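Local coordinates for protein Cys-Gly metallodipeptidase DUG1 (Saccharomyces cerevisiae, PDB 4G1P) that hydrolyses the dipeptide Cys-Gly as a homodimeric M20-family metallopeptidase and serves as the catalytic component of the glutathione-degrading DUG complex, at residues A388-F399 with L427-L438. Residues are numbered along the deposited sequence; the frame is centred on the assembly and turned at random.
Sequences AYWVSDPFNAQF and LTFQDALNTSVL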
# COMPACT_ATOMS: atom_id res chain seq x y z
N ALA A 388 -24.05 2.03 13.59
CA ALA A 388 -24.80 1.14 14.47
C ALA A 388 -25.37 -0.05 13.75
O ALA A 388 -25.64 0.02 12.55
CB ALA A 388 -25.90 1.89 15.15
N TYR A 389 -25.54 -1.15 14.47
CA TYR A 389 -26.31 -2.27 13.95
C TYR A 389 -27.80 -1.94 14.05
O TYR A 389 -28.19 -0.99 14.73
CB TYR A 389 -25.99 -3.55 14.70
CG TYR A 389 -26.24 -3.51 16.19
CD1 TYR A 389 -27.53 -3.67 16.69
CD2 TYR A 389 -25.20 -3.36 17.08
CE1 TYR A 389 -27.78 -3.65 18.04
CE2 TYR A 389 -25.44 -3.34 18.44
CZ TYR A 389 -26.72 -3.48 18.91
OH TYR A 389 -26.97 -3.46 20.26
N TRP A 390 -28.64 -2.73 13.39
CA TRP A 390 -30.06 -2.43 13.38
C TRP A 390 -30.83 -3.72 13.20
O TRP A 390 -30.48 -4.54 12.36
CB TRP A 390 -30.38 -1.44 12.27
CG TRP A 390 -31.85 -1.22 12.00
CD1 TRP A 390 -32.70 -0.41 12.71
CD2 TRP A 390 -32.63 -1.77 10.93
NE1 TRP A 390 -33.96 -0.44 12.16
CE2 TRP A 390 -33.95 -1.26 11.07
CE3 TRP A 390 -32.34 -2.65 9.88
CZ2 TRP A 390 -34.97 -1.61 10.18
CZ3 TRP A 390 -33.36 -2.99 9.01
CH2 TRP A 390 -34.67 -2.47 9.17
N VAL A 391 -31.86 -3.91 14.01
CA VAL A 391 -32.70 -5.08 13.87
C VAL A 391 -34.14 -4.62 14.02
O VAL A 391 -34.47 -3.83 14.90
CB VAL A 391 -32.42 -6.16 14.94
CG1 VAL A 391 -33.03 -7.48 14.51
CG2 VAL A 391 -30.95 -6.35 15.17
N SER A 392 -35.00 -5.12 13.14
CA SER A 392 -36.40 -4.77 13.21
C SER A 392 -37.25 -5.99 12.98
O SER A 392 -36.78 -7.02 12.48
CB SER A 392 -36.73 -3.71 12.17
OG SER A 392 -38.06 -3.89 11.72
N ASP A 393 -38.52 -5.87 13.35
CA ASP A 393 -39.49 -6.93 13.13
C ASP A 393 -40.09 -6.73 11.76
O ASP A 393 -40.66 -5.68 11.48
CB ASP A 393 -40.59 -6.87 14.20
CG ASP A 393 -41.91 -7.49 13.73
OD1 ASP A 393 -42.70 -6.77 13.07
OD2 ASP A 393 -42.16 -8.68 14.03
N PRO A 394 -39.95 -7.74 10.89
CA PRO A 394 -40.38 -7.73 9.49
C PRO A 394 -41.87 -7.96 9.28
O PRO A 394 -42.26 -8.58 8.28
CB PRO A 394 -39.62 -8.91 8.90
CG PRO A 394 -39.50 -9.86 10.04
CD PRO A 394 -39.30 -9.01 11.26
N PHE A 395 -42.72 -7.48 10.17
CA PHE A 395 -44.14 -7.73 9.96
C PHE A 395 -45.00 -6.50 9.75
O PHE A 395 -46.10 -6.61 9.23
CB PHE A 395 -44.71 -8.69 11.00
CG PHE A 395 -44.23 -10.09 10.83
CD1 PHE A 395 -44.73 -10.87 9.80
CD2 PHE A 395 -43.23 -10.61 11.63
CE1 PHE A 395 -44.27 -12.14 9.61
CE2 PHE A 395 -42.77 -11.88 11.44
CZ PHE A 395 -43.28 -12.65 10.42
N ASN A 396 -44.47 -5.33 10.13
CA ASN A 396 -45.15 -4.05 9.92
C ASN A 396 -45.52 -3.63 8.50
O ASN A 396 -44.98 -4.12 7.50
CB ASN A 396 -44.18 -2.90 10.22
CG ASN A 396 -42.91 -2.99 9.39
OD1 ASN A 396 -42.94 -2.87 8.16
ND2 ASN A 396 -41.79 -3.21 10.06
N ALA A 397 -46.45 -2.68 8.43
CA ALA A 397 -47.12 -2.27 7.20
C ALA A 397 -46.17 -2.29 6.00
O ALA A 397 -46.52 -2.81 4.94
CB ALA A 397 -47.74 -0.88 7.38
N GLN A 398 -44.97 -1.74 6.18
CA GLN A 398 -44.02 -1.58 5.07
C GLN A 398 -43.58 -2.89 4.45
O GLN A 398 -43.61 -3.04 3.23
CB GLN A 398 -42.80 -0.76 5.49
CG GLN A 398 -43.03 0.75 5.49
CD GLN A 398 -41.75 1.52 5.28
OE1 GLN A 398 -41.25 1.61 4.15
NE2 GLN A 398 -41.19 2.06 6.35
N PHE A 399 -43.19 -3.84 5.29
CA PHE A 399 -42.77 -5.16 4.81
C PHE A 399 -43.92 -5.90 4.13
O PHE A 399 -43.73 -6.60 3.15
CB PHE A 399 -42.17 -5.99 5.95
CG PHE A 399 -40.75 -5.63 6.30
CD1 PHE A 399 -39.69 -6.14 5.56
CD2 PHE A 399 -40.47 -4.78 7.35
CE1 PHE A 399 -38.37 -5.80 5.87
CE2 PHE A 399 -39.15 -4.45 7.68
CZ PHE A 399 -38.10 -4.96 6.93
N LEU A 427 -30.55 3.25 11.82
CA LEU A 427 -31.04 3.38 13.19
C LEU A 427 -31.40 4.82 13.52
O LEU A 427 -32.38 5.07 14.22
CB LEU A 427 -30.00 2.88 14.18
CG LEU A 427 -30.48 2.65 15.61
CD1 LEU A 427 -31.81 1.88 15.65
CD2 LEU A 427 -29.41 1.90 16.35
N THR A 428 -30.60 5.77 13.03
CA THR A 428 -30.89 7.18 13.25
C THR A 428 -32.22 7.57 12.61
O THR A 428 -32.96 8.35 13.18
CB THR A 428 -29.75 8.09 12.74
OG1 THR A 428 -28.57 7.85 13.51
CG2 THR A 428 -30.13 9.55 12.91
N PHE A 429 -32.54 7.01 11.45
CA PHE A 429 -33.85 7.31 10.86
C PHE A 429 -34.97 6.79 11.76
O PHE A 429 -35.93 7.52 12.08
CB PHE A 429 -33.98 6.75 9.45
CG PHE A 429 -33.38 7.63 8.39
CD1 PHE A 429 -33.85 8.92 8.21
CD2 PHE A 429 -32.36 7.17 7.57
CE1 PHE A 429 -33.29 9.74 7.23
CE2 PHE A 429 -31.82 7.99 6.59
CZ PHE A 429 -32.28 9.27 6.42
N GLN A 430 -34.83 5.54 12.18
CA GLN A 430 -35.87 4.91 12.98
C GLN A 430 -36.14 5.67 14.26
O GLN A 430 -37.26 6.05 14.52
CB GLN A 430 -35.49 3.49 13.31
CG GLN A 430 -36.44 2.83 14.25
CD GLN A 430 -35.99 1.44 14.60
OE1 GLN A 430 -36.30 0.49 13.88
NE2 GLN A 430 -35.24 1.30 15.69
N ASP A 431 -35.09 5.93 15.03
CA ASP A 431 -35.23 6.58 16.33
C ASP A 431 -35.57 8.07 16.25
O ASP A 431 -36.47 8.53 16.95
CB ASP A 431 -33.96 6.38 17.16
CG ASP A 431 -33.78 4.94 17.61
OD1 ASP A 431 -34.62 4.08 17.26
OD2 ASP A 431 -32.78 4.67 18.31
N ALA A 432 -34.87 8.82 15.41
CA ALA A 432 -35.07 10.26 15.33
C ALA A 432 -36.45 10.63 14.79
O ALA A 432 -37.05 11.61 15.23
CB ALA A 432 -33.99 10.91 14.50
N LEU A 433 -36.94 9.85 13.83
CA LEU A 433 -38.20 10.18 13.18
C LEU A 433 -39.34 9.39 13.80
O LEU A 433 -40.52 9.71 13.59
CB LEU A 433 -38.12 9.91 11.67
CG LEU A 433 -37.09 10.68 10.84
CD1 LEU A 433 -37.38 10.51 9.34
CD2 LEU A 433 -36.98 12.16 11.24
N ASN A 434 -38.98 8.37 14.57
CA ASN A 434 -39.94 7.42 15.12
C ASN A 434 -40.91 6.86 14.10
O ASN A 434 -42.12 7.07 14.19
CB ASN A 434 -40.67 7.99 16.34
CG ASN A 434 -39.72 8.26 17.50
OD1 ASN A 434 -39.39 9.42 17.79
ND2 ASN A 434 -39.26 7.20 18.18
N THR A 435 -40.36 6.18 13.10
CA THR A 435 -41.14 5.46 12.11
C THR A 435 -40.47 4.12 11.88
O THR A 435 -39.39 3.87 12.42
CB THR A 435 -41.17 6.18 10.76
OG1 THR A 435 -39.84 6.61 10.43
CG2 THR A 435 -42.09 7.39 10.82
N SER A 436 -41.09 3.26 11.08
CA SER A 436 -40.46 2.02 10.69
C SER A 436 -39.52 2.26 9.51
O SER A 436 -39.69 3.23 8.77
CB SER A 436 -41.51 1.00 10.29
OG SER A 436 -42.27 1.49 9.21
N VAL A 437 -38.54 1.39 9.35
CA VAL A 437 -37.66 1.45 8.20
C VAL A 437 -37.73 0.13 7.48
O VAL A 437 -37.73 -0.93 8.11
CB VAL A 437 -36.20 1.72 8.61
CG1 VAL A 437 -35.28 1.56 7.42
CG2 VAL A 437 -36.06 3.12 9.23
N LEU A 438 -37.82 0.20 6.15
CA LEU A 438 -37.76 -0.98 5.30
C LEU A 438 -36.50 -0.95 4.40
O LEU A 438 -36.19 0.08 3.80
CB LEU A 438 -39.00 -1.02 4.42
CG LEU A 438 -38.88 -1.91 3.19
CD1 LEU A 438 -38.96 -3.36 3.58
CD2 LEU A 438 -39.97 -1.55 2.19
O HOH W 1 -44.78 0.57 8.57
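Strand 437-439, at one margin of the six-stranded mixed sheet in this M20 metallopeptidase, and helix 426-433 before it pack on the end of strand 378-391 and the start of helix 397-410, joining two sheets of the fold. Trp390 presents its ring edge to the helix and strand. Trp390 NE1 donates to Gln430 OE1 at 3.0 Å, approaching from above the amide's carbonyl plane rather than along a lone pair; a chi1 of 171°, which sets CG opposite the backbone N, carries the indole there. Leu427 CD1 meets Trp390 CD1 at the same edge, and Trp390 CZ2 lies 3.5 Å from Val437 O. Were Trp390 an alanine, Gln430 OE1 would probably lose this donor and a gap would open between Leu427 and Val437. Farther along, Gln398 NE2 donates to Ser436 OG nearly straight (169°) and within its own amide plane; it also bonds Val196 O of the neighbouring strand, while Tyr471 OH bonds Gln398 OE1, so both ends of the buried amide are held. Ser436 OG also meets a water at 2.7 Å. Phe399 is sandwiched between Pro394 CA on one face and Leu438 CD1 on the other, a CH-pi contact 3.6 Å from the Phe399 ring centroid.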